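Local coordinates for cell division protein FtsI/penicillin binding protein 2 (Legionella pneumophila subsp. pneumophila ATCC 43290, PDB 4ZTK), which probably catalyses D,D-transpeptidation, cross-linking the peptide stems of peptidoglycan in the septal cell wall during cell division, at residues K37-K42 and A300-N305; E69-R74 and V279-Y284; D129-A132 and C138-R141. One frame throughout, in Å; residues are numbered along the deposited sequence.

Interaction 1 (K37-K42 and A300-N305); sequences KQYHAK and APVFRN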
loop_
_atom_site.group_PDB
_atom_site.type_symbol
_atom_site.label_atom_id
_atom_site.label_comp_id
_atom_site.label_asym_id
_atom_site.label_seq_id
_atom_site.Cartn_x
_atom_site.Cartn_y
_atom_site.Cartn_z
ATOM N N LYS A 37 19.122 -8.054 0.069
ATOM C CA LYS A 37 20.130 -9.103 -0.008
ATOM C C LYS A 37 19.533 -10.478 0.297
ATOM O O LYS A 37 19.807 -11.453 -0.403
ATOM C CB LYS A 37 21.296 -8.806 0.932
ATOM C CG LYS A 37 22.315 -9.931 1.004
ATOM C CD LYS A 37 23.620 -9.469 1.632
ATOM C CE LYS A 37 24.675 -10.575 1.590
ATOM N NZ LYS A 37 24.302 -11.735 2.453
ATOM N N GLN A 38 18.717 -10.546 1.345
ATOM C CA GLN A 38 18.106 -11.803 1.768
ATOM C C GLN A 38 17.164 -12.371 0.705
ATOM O O GLN A 38 17.046 -13.584 0.550
ATOM C CB GLN A 38 17.354 -11.605 3.084
ATOM C CG GLN A 38 16.631 -12.842 3.592
ATOM C CD GLN A 38 16.208 -12.706 5.044
ATOM O OE1 GLN A 38 16.651 -11.795 5.746
ATOM N NE2 GLN A 38 15.351 -13.615 5.503
ATOM N N TYR A 39 16.510 -11.481 -0.034
ATOM C CA TYR A 39 15.523 -11.879 -1.029
ATOM C C TYR A 39 16.127 -11.976 -2.424
ATOM O O TYR A 39 15.406 -12.226 -3.394
ATOM C CB TYR A 39 14.374 -10.868 -1.067
ATOM C CG TYR A 39 13.498 -10.839 0.166
ATOM C CD1 TYR A 39 13.359 -11.959 0.978
ATOM C CD2 TYR A 39 12.793 -9.691 0.508
ATOM C CE1 TYR A 39 12.542 -11.931 2.103
ATOM C CE2 TYR A 39 11.979 -9.651 1.628
ATOM C CZ TYR A 39 11.858 -10.773 2.421
ATOM O OH TYR A 39 11.049 -10.734 3.533
ATOM N N HIS A 40 17.441 -11.773 -2.522
ATOM C CA HIS A 40 18.121 -11.696 -3.813
ATOM C C HIS A 40 17.376 -10.760 -4.759
ATOM O O HIS A 40 17.273 -11.027 -5.951
ATOM C CB HIS A 40 18.237 -13.079 -4.457
ATOM C CG HIS A 40 18.934 -14.089 -3.602
ATOM N ND1 HIS A 40 18.262 -15.082 -2.921
ATOM C CD2 HIS A 40 20.247 -14.260 -3.312
ATOM C CE1 HIS A 40 19.129 -15.822 -2.253
ATOM N NE2 HIS A 40 20.340 -15.343 -2.472
ATOM N N ALA A 41 16.842 -9.674 -4.215
ATOM C CA ALA A 41 15.983 -8.784 -4.982
ATOM C C ALA A 41 16.782 -7.878 -5.909
ATOM O O ALA A 41 17.946 -7.569 -5.650
ATOM C CB ALA A 41 15.131 -7.951 -4.047
ATOM N N LYS A 42 16.146 -7.450 -6.993
ATOM C CA LYS A 42 16.755 -6.474 -7.883
ATOM C C LYS A 42 16.876 -5.137 -7.161
ATOM O O LYS A 42 17.908 -4.471 -7.235
ATOM C CB LYS A 42 15.933 -6.323 -9.162
ATOM C CG LYS A 42 16.533 -5.349 -10.167
ATOM C CD LYS A 42 15.695 -5.278 -11.433
ATOM C CE LYS A 42 16.296 -4.304 -12.431
ATOM N NZ LYS A 42 15.385 -4.066 -13.586
ATOM N N ALA A 300 5.520 -7.920 3.820
ATOM C CA ALA A 300 4.877 -7.881 5.134
ATOM C C ALA A 300 5.823 -8.162 6.313
ATOM O O ALA A 300 5.768 -7.455 7.320
ATOM C CB ALA A 300 3.655 -8.807 5.178
ATOM N N PRO A 301 6.685 -9.192 6.205
ATOM C CA PRO A 301 7.584 -9.379 7.349
ATOM C C PRO A 301 8.581 -8.231 7.501
ATOM O O PRO A 301 9.004 -7.953 8.620
ATOM C CB PRO A 301 8.306 -10.701 7.031
ATOM C CG PRO A 301 8.107 -10.922 5.572
ATOM C CD PRO A 301 6.789 -10.301 5.238
ATOM N N VAL A 302 8.941 -7.577 6.401
ATOM C CA VAL A 302 9.833 -6.427 6.461
ATOM C C VAL A 302 9.146 -5.266 7.181
ATOM O O VAL A 302 9.742 -4.622 8.052
ATOM C CB VAL A 302 10.306 -5.990 5.058
ATOM C CG1 VAL A 302 11.121 -4.708 5.145
ATOM C CG2 VAL A 302 11.129 -7.097 4.403
ATOM N N PHE A 303 7.889 -5.013 6.812
ATOM C CA PHE A 303 7.031 -4.055 7.509
ATOM C C PHE A 303 7.051 -4.318 9.018
ATOM O O PHE A 303 7.220 -3.396 9.817
ATOM C CB PHE A 303 5.602 -4.183 6.971
ATOM C CG PHE A 303 4.585 -3.286 7.646
ATOM C CD1 PHE A 303 4.041 -3.620 8.882
ATOM C CD2 PHE A 303 4.119 -2.146 7.009
ATOM C CE1 PHE A 303 3.087 -2.812 9.487
ATOM C CE2 PHE A 303 3.156 -1.340 7.604
ATOM C CZ PHE A 303 2.643 -1.673 8.844
ATOM N N ARG A 304 6.863 -5.580 9.393
ATOM C CA ARG A 304 6.835 -5.983 10.797
ATOM C C ARG A 304 8.115 -5.601 11.541
ATOM O O ARG A 304 8.062 -5.056 12.646
ATOM C CB ARG A 304 6.607 -7.489 10.913
ATOM C CG ARG A 304 6.586 -8.004 12.352
ATOM C CD ARG A 304 6.653 -9.523 12.404
ATOM N NE ARG A 304 6.483 -10.032 13.761
ATOM C CZ ARG A 304 6.979 -11.187 14.197
ATOM N NH1 ARG A 304 7.692 -11.958 13.386
ATOM N NH2 ARG A 304 6.766 -11.570 15.449
ATOM N N ASN A 305 9.263 -5.889 10.935
ATOM C CA ASN A 305 10.543 -5.606 11.582
ATOM C C ASN A 305 10.771 -4.113 11.784
ATOM O O ASN A 305 11.260 -3.693 12.827
ATOM C CB ASN A 305 11.707 -6.229 10.804
ATOM C CG ASN A 305 11.654 -7.746 10.793
ATOM O OD1 ASN A 305 11.098 -8.367 11.700
ATOM N ND2 ASN A 305 12.235 -8.351 9.762
#
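The phenol of Y39 reaches end-on to helix 295-310, where its hydroxyl settles against P301 and V302. Y39 and P301 lie obliquely to one another, with OH of Y39 3.6 Å from CG of the proline ring. Toward V302 the relation differs: the two side chains run alongside each other, pointing opposite ways, and one methyl does all the touching. CG2 of V302 stands 3.7 Å from OH of Y39 and 3.9 Å from its CE2, approaching the ring obliquely. It is placed there by the valine's first torsion (chi1 174°), which sets CG1 anti to the backbone N and leaves CG2 beside that nitrogen. On the other side of the contact, CG of Y39 is anti to the carbonyl carbon (chi1 -68°), and the tyrosine side chain bridges most of the 10.9 Å between the CA atoms of Y39 and V302. The hydroxyl rests against carbon, and its polar need is met by a hydrogen bond to the backbone carbonyl of L298 of helix 295-310. Y39 follows helix 22-38, and H40, with positive phi and two bonds back into the last turn, completes a Schellman motif. Beyond the contact, Y39 also rests on I280 of strand 274-281 and V302 on A35 of helix 22-38, while F303 turns to the sheet, edge-to-face with F263; helices 22-38 and 295-310 and the sheet are so joined.

Interaction 2 (E69-R74 and V279-Y284); sequences ESWKSR and VIEEGY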
loop_
_atom_site.group_PDB
_atom_site.type_symbol
_atom_site.label_atom_id
_atom_site.label_comp_id
_atom_site.label_asym_id
_atom_site.label_seq_id
_atom_site.Cartn_x
_atom_site.Cartn_y
_atom_site.Cartn_z
ATOM N N GLU A 69 16.403 3.351 -12.053
ATOM C CA GLU A 69 15.836 4.620 -11.632
ATOM C C GLU A 69 15.537 4.533 -10.146
ATOM O O GLU A 69 15.066 3.505 -9.661
ATOM C CB GLU A 69 14.555 4.934 -12.399
ATOM C CG GLU A 69 13.851 6.190 -11.909
ATOM C CD GLU A 69 12.537 6.440 -12.616
ATOM O OE1 GLU A 69 11.941 7.519 -12.400
ATOM O OE2 GLU A 69 12.099 5.559 -13.386
ATOM N N SER A 70 15.826 5.605 -9.419
ATOM C CA SER A 70 15.544 5.640 -7.997
ATOM C C SER A 70 14.047 5.520 -7.726
ATOM O O SER A 70 13.226 6.028 -8.488
ATOM C CB SER A 70 16.072 6.934 -7.383
ATOM O OG SER A 70 15.592 7.080 -6.058
ATOM N N TRP A 71 13.699 4.857 -6.627
ATOM C CA TRP A 71 12.313 4.792 -6.183
ATOM C C TRP A 71 11.803 6.150 -5.708
ATOM O O TRP A 71 10.628 6.293 -5.384
ATOM C CB TRP A 71 12.146 3.759 -5.067
ATOM C CG TRP A 71 12.218 2.354 -5.549
ATOM C CD1 TRP A 71 13.292 1.514 -5.481
ATOM C CD2 TRP A 71 11.169 1.617 -6.186
ATOM N NE1 TRP A 71 12.973 0.297 -6.032
ATOM C CE2 TRP A 71 11.677 0.334 -6.472
ATOM C CE3 TRP A 71 9.849 1.917 -6.541
ATOM C CZ2 TRP A 71 10.909 -0.648 -7.096
ATOM C CZ3 TRP A 71 9.089 0.942 -7.161
ATOM C CH2 TRP A 71 9.621 -0.326 -7.432
ATOM N N LYS A 72 12.689 7.142 -5.649
ATOM C CA LYS A 72 12.276 8.497 -5.317
ATOM C C LYS A 72 11.368 9.047 -6.411
ATOM O O LYS A 72 10.513 9.893 -6.147
ATOM C CB LYS A 72 13.487 9.419 -5.144
ATOM C CG LYS A 72 14.370 9.120 -3.934
ATOM C CD LYS A 72 15.137 10.371 -3.510
ATOM C CE LYS A 72 16.191 10.076 -2.451
ATOM N NZ LYS A 72 17.453 9.553 -3.046
ATOM N N SER A 73 11.549 8.562 -7.636
ATOM C CA SER A 73 10.767 9.058 -8.768
ATOM C C SER A 73 10.037 7.971 -9.570
ATOM O O SER A 73 9.157 8.281 -10.376
ATOM C CB SER A 73 11.654 9.885 -9.700
ATOM O OG SER A 73 12.779 9.139 -10.134
ATOM N N ARG A 74 10.392 6.710 -9.342
ATOM C CA ARG A 74 9.875 5.598 -10.148
ATOM C C ARG A 74 8.347 5.452 -10.121
ATOM O O ARG A 74 7.722 5.506 -9.063
ATOM C CB ARG A 74 10.547 4.285 -9.730
ATOM C CG ARG A 74 10.112 3.061 -10.514
ATOM C CD ARG A 74 11.103 1.927 -10.294
ATOM N NE ARG A 74 10.634 0.657 -10.837
ATOM C CZ ARG A 74 11.334 -0.474 -10.795
ATOM N NH1 ARG A 74 12.537 -0.491 -10.238
ATOM N NH2 ARG A 74 10.831 -1.586 -11.313
ATOM N N VAL A 279 8.263 -1.982 -0.625
ATOM C CA VAL A 279 8.201 -2.568 -1.957
ATOM C C VAL A 279 9.504 -3.284 -2.272
ATOM O O VAL A 279 10.585 -2.708 -2.151
ATOM C CB VAL A 279 7.911 -1.509 -3.050
ATOM C CG1 VAL A 279 7.991 -2.136 -4.440
ATOM C CG2 VAL A 279 6.548 -0.887 -2.830
ATOM N N ILE A 280 9.391 -4.549 -2.657
ATOM C CA ILE A 280 10.544 -5.357 -3.030
ATOM C C ILE A 280 10.407 -5.675 -4.507
ATOM O O ILE A 280 9.316 -6.023 -4.960
ATOM C CB ILE A 280 10.572 -6.697 -2.258
ATOM C CG1 ILE A 280 10.429 -6.471 -0.749
ATOM C CG2 ILE A 280 11.828 -7.492 -2.600
ATOM C CD1 ILE A 280 11.535 -5.634 -0.131
ATOM N N GLU A 281 11.495 -5.564 -5.261
ATOM C CA GLU A 281 11.437 -5.826 -6.698
ATOM C C GLU A 281 12.206 -7.082 -7.098
ATOM O O GLU A 281 13.411 -7.172 -6.885
ATOM C CB GLU A 281 11.957 -4.625 -7.488
ATOM C CG GLU A 281 11.935 -4.826 -8.989
ATOM C CD GLU A 281 12.583 -3.675 -9.737
ATOM O OE1 GLU A 281 12.292 -3.518 -10.942
ATOM O OE2 GLU A 281 13.382 -2.929 -9.125
ATOM N N GLU A 282 11.492 -8.039 -7.686
ATOM C CA GLU A 282 12.074 -9.303 -8.124
ATOM C C GLU A 282 12.750 -10.049 -6.986
ATOM O O GLU A 282 13.809 -10.645 -7.168
ATOM C CB GLU A 282 13.062 -9.090 -9.273
ATOM C CG GLU A 282 12.418 -8.597 -10.554
ATOM C CD GLU A 282 13.428 -8.394 -11.664
ATOM O OE1 GLU A 282 14.354 -9.225 -11.783
ATOM O OE2 GLU A 282 13.299 -7.399 -12.410
ATOM N N GLY A 283 12.140 -10.009 -5.809
ATOM C CA GLY A 283 12.647 -10.766 -4.680
ATOM C C GLY A 283 12.021 -12.147 -4.630
ATOM O O GLY A 283 10.982 -12.395 -5.252
ATOM N N TYR A 284 12.666 -13.053 -3.902
ATOM C CA TYR A 284 12.107 -14.374 -3.647
ATOM C C TYR A 284 12.781 -14.989 -2.434
ATOM O O TYR A 284 13.910 -14.639 -2.096
ATOM C CB TYR A 284 12.285 -15.299 -4.855
ATOM C CG TYR A 284 13.714 -15.727 -5.093
ATOM C CD1 TYR A 284 14.596 -14.909 -5.787
ATOM C CD2 TYR A 284 14.181 -16.952 -4.631
ATOM C CE1 TYR A 284 15.905 -15.297 -6.010
ATOM C CE2 TYR A 284 15.488 -17.346 -4.850
ATOM C CZ TYR A 284 16.345 -16.516 -5.540
ATOM O OH TYR A 284 17.649 -16.906 -5.761
#
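Two flat groups, the guanidinium of R74 and the indole of W71, are layered against each other and meet strand 274-281 together. One face of the guanidinium has W71 CZ2 3.5 Å above it, toward the rim, and R74 CD lies over one indole face. At the guanidinium edge, near its plane, sits OE1 of E281, 2.5 Å from NH2 of R74, a value doubtful as an exact length. NH1 of R74 gives a second bond, 2.8 Å to OE2 of E281, less straight at 143° and arriving from above the carboxylate plane. The salt bridge is therefore two-pronged but twisted, its planes 66° apart. Extended chains on both sides bring the charges together, with CG of each residue anti to its backbone N. W71 adds CH2 to the contact, 3.9 Å from CG1 of V279, at about a right angle. S43 binds the indole NE1 and OE2 of E281 alike, tying ring and carboxylate to the adjoining strand 43-49. The loop is itself shaped by an ST turn, S70 OG accepting from K72 N. Here a loop after strand 56-63 folds over the end of the middle strand of the five-stranded antiparallel sheet of the penicillin-binding transpeptidase fold.

Interaction 3 (D129-A132 and C138-R141); sequences DAIA and CLIR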
loop_
_atom_site.group_PDB
_atom_site.type_symbol
_atom_site.label_atom_id
_atom_site.label_comp_id
_atom_site.label_asym_id
_atom_site.label_seq_id
_atom_site.Cartn_x
_atom_site.Cartn_y
_atom_site.Cartn_z
ATOM N N ASP A 129 -14.056 -10.018 4.040
ATOM C CA ASP A 129 -13.366 -11.248 3.669
ATOM C C ASP A 129 -12.603 -11.054 2.364
ATOM O O ASP A 129 -11.492 -11.562 2.199
ATOM C CB ASP A 129 -14.366 -12.399 3.510
ATOM C CG ASP A 129 -14.976 -12.834 4.827
ATOM O OD1 ASP A 129 -14.305 -12.686 5.871
ATOM O OD2 ASP A 129 -16.125 -13.330 4.819
ATOM N N ALA A 130 -13.216 -10.320 1.439
ATOM C CA ALA A 130 -12.625 -10.076 0.130
ATOM C C ALA A 130 -11.377 -9.204 0.232
ATOM O O ALA A 130 -10.421 -9.400 -0.511
ATOM C CB ALA A 130 -13.652 -9.451 -0.817
ATOM N N ILE A 131 -11.385 -8.243 1.151
ATOM C CA ILE A 131 -10.187 -7.444 1.416
ATOM C C ILE A 131 -9.097 -8.301 2.074
ATOM O O ILE A 131 -7.938 -8.273 1.660
ATOM C CB ILE A 131 -10.491 -6.227 2.315
ATOM C CG1 ILE A 131 -11.346 -5.192 1.572
ATOM C CG2 ILE A 131 -9.198 -5.578 2.803
ATOM C CD1 ILE A 131 -10.630 -4.496 0.420
ATOM N N ALA A 132 -9.486 -9.064 3.091
ATOM C CA ALA A 132 -8.554 -9.906 3.850
ATOM C C ALA A 132 -7.847 -10.939 2.975
ATOM O O ALA A 132 -6.633 -11.112 3.059
ATOM C CB ALA A 132 -9.285 -10.604 5.011
ATOM N N CYS A 138 -14.393 -10.193 -6.485
ATOM C CA CYS A 138 -15.295 -9.470 -5.591
ATOM C C CYS A 138 -15.057 -7.963 -5.602
ATOM O O CYS A 138 -16.007 -7.188 -5.712
ATOM C CB CYS A 138 -15.219 -10.009 -4.160
ATOM S SG CYS A 138 -15.854 -11.703 -3.979
ATOM N N LEU A 139 -13.801 -7.546 -5.478
ATOM C CA LEU A 139 -13.491 -6.121 -5.495
ATOM C C LEU A 139 -13.823 -5.494 -6.847
ATOM O O LEU A 139 -14.248 -4.336 -6.919
ATOM C CB LEU A 139 -12.030 -5.856 -5.123
ATOM C CG LEU A 139 -11.773 -5.537 -3.647
ATOM C CD1 LEU A 139 -12.500 -4.262 -3.234
ATOM C CD2 LEU A 139 -12.193 -6.701 -2.766
ATOM N N ILE A 140 -13.631 -6.260 -7.916
ATOM C CA ILE A 140 -13.982 -5.773 -9.241
ATOM C C ILE A 140 -15.484 -5.519 -9.325
ATOM O O ILE A 140 -15.925 -4.478 -9.815
ATOM C CB ILE A 140 -13.571 -6.750 -10.343
ATOM C CG1 ILE A 140 -12.051 -6.757 -10.517
ATOM C CG2 ILE A 140 -14.222 -6.338 -11.640
ATOM C CD1 ILE A 140 -11.547 -7.826 -11.492
ATOM N N ARG A 141 -16.263 -6.476 -8.831
ATOM C CA ARG A 141 -17.711 -6.337 -8.805
ATOM C C ARG A 141 -18.109 -5.118 -7.975
ATOM O O ARG A 141 -18.967 -4.340 -8.377
ATOM C CB ARG A 141 -18.369 -7.611 -8.263
ATOM C CG ARG A 141 -19.879 -7.523 -8.143
ATOM C CD ARG A 141 -20.522 -8.902 -8.045
ATOM N NE ARG A 141 -19.930 -9.719 -6.988
ATOM C CZ ARG A 141 -20.419 -10.889 -6.586
ATOM N NH1 ARG A 141 -19.817 -11.570 -5.617
ATOM N NH2 ARG A 141 -21.516 -11.376 -7.149
#
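L139 lays its forked end over A130 and I131, CD2 mainly on the alanine and CD1 on the isoleucine. CD2 of L139 sits 3.7 Å from CB of A130, close also to that residue's carbonyl oxygen. CD1 of L139 comes 4.1 Å from CD1 of I131, the two side chains crossing at about a right angle. The leucine reaches both neighbours with its first torsion turned off the staggered values (chi1 -95°), a mild strain. I131 answers from the flank: its CA-CB bond does not aim at the other helix, but CG1, set beside the backbone N, carries CD1 forward to the leucine fork. A130 meets both C138 and L139 with its one methyl. Its CB lies 3.7 Å from CB of C138, and the small side chains let the backbones come near, with CA atoms of A130 and C138 6.3 Å apart.

The pair brackets a sharp turn between helices 127-133 and 136-146, and the sequence at that turn, Ser-Ile-Asn, matches the SxN motif of penicillin-binding transpeptidases, which in relatives contributes to the active site. The packing joins the two helices across this short turn, and their junction probably faces the catalytic cleft. Consistent with this, I131 and L139 both touch K83, the lysine of a probable SxxK motif at the start of helix 83-92, whose serine, S80, would be the nucleophile. Farther along that helix, I131 packs on A87 and L139 on I86. I131 also leans on M225 of helix 216-231, while I140 faces helix 172-181 through A177, A180 and L181.

How the interactions relate
All three contacts are largely buried, yet their chemistry follows their place in the fold. Interactions 1 and 2 share a region, their centres 12 Å apart: N of K42 lies 2.8 Å from O of E281 and O of Y39 2.9 Å from N of Y284, both probable hydrogen bonds. Interaction 1 joins the end of helix 22-38 to helix 295-310, beside the sheet, and sets a hydroxyl against carbon; interaction 2 folds a loop over the end of the middle strand, joining a salt bridge to aromatic packing. Interaction 3, about 27 Å from interaction 2 between centres, lies in the helical part and is wholly apolar. In sequence, 3 nests within 2, and 2 within 1.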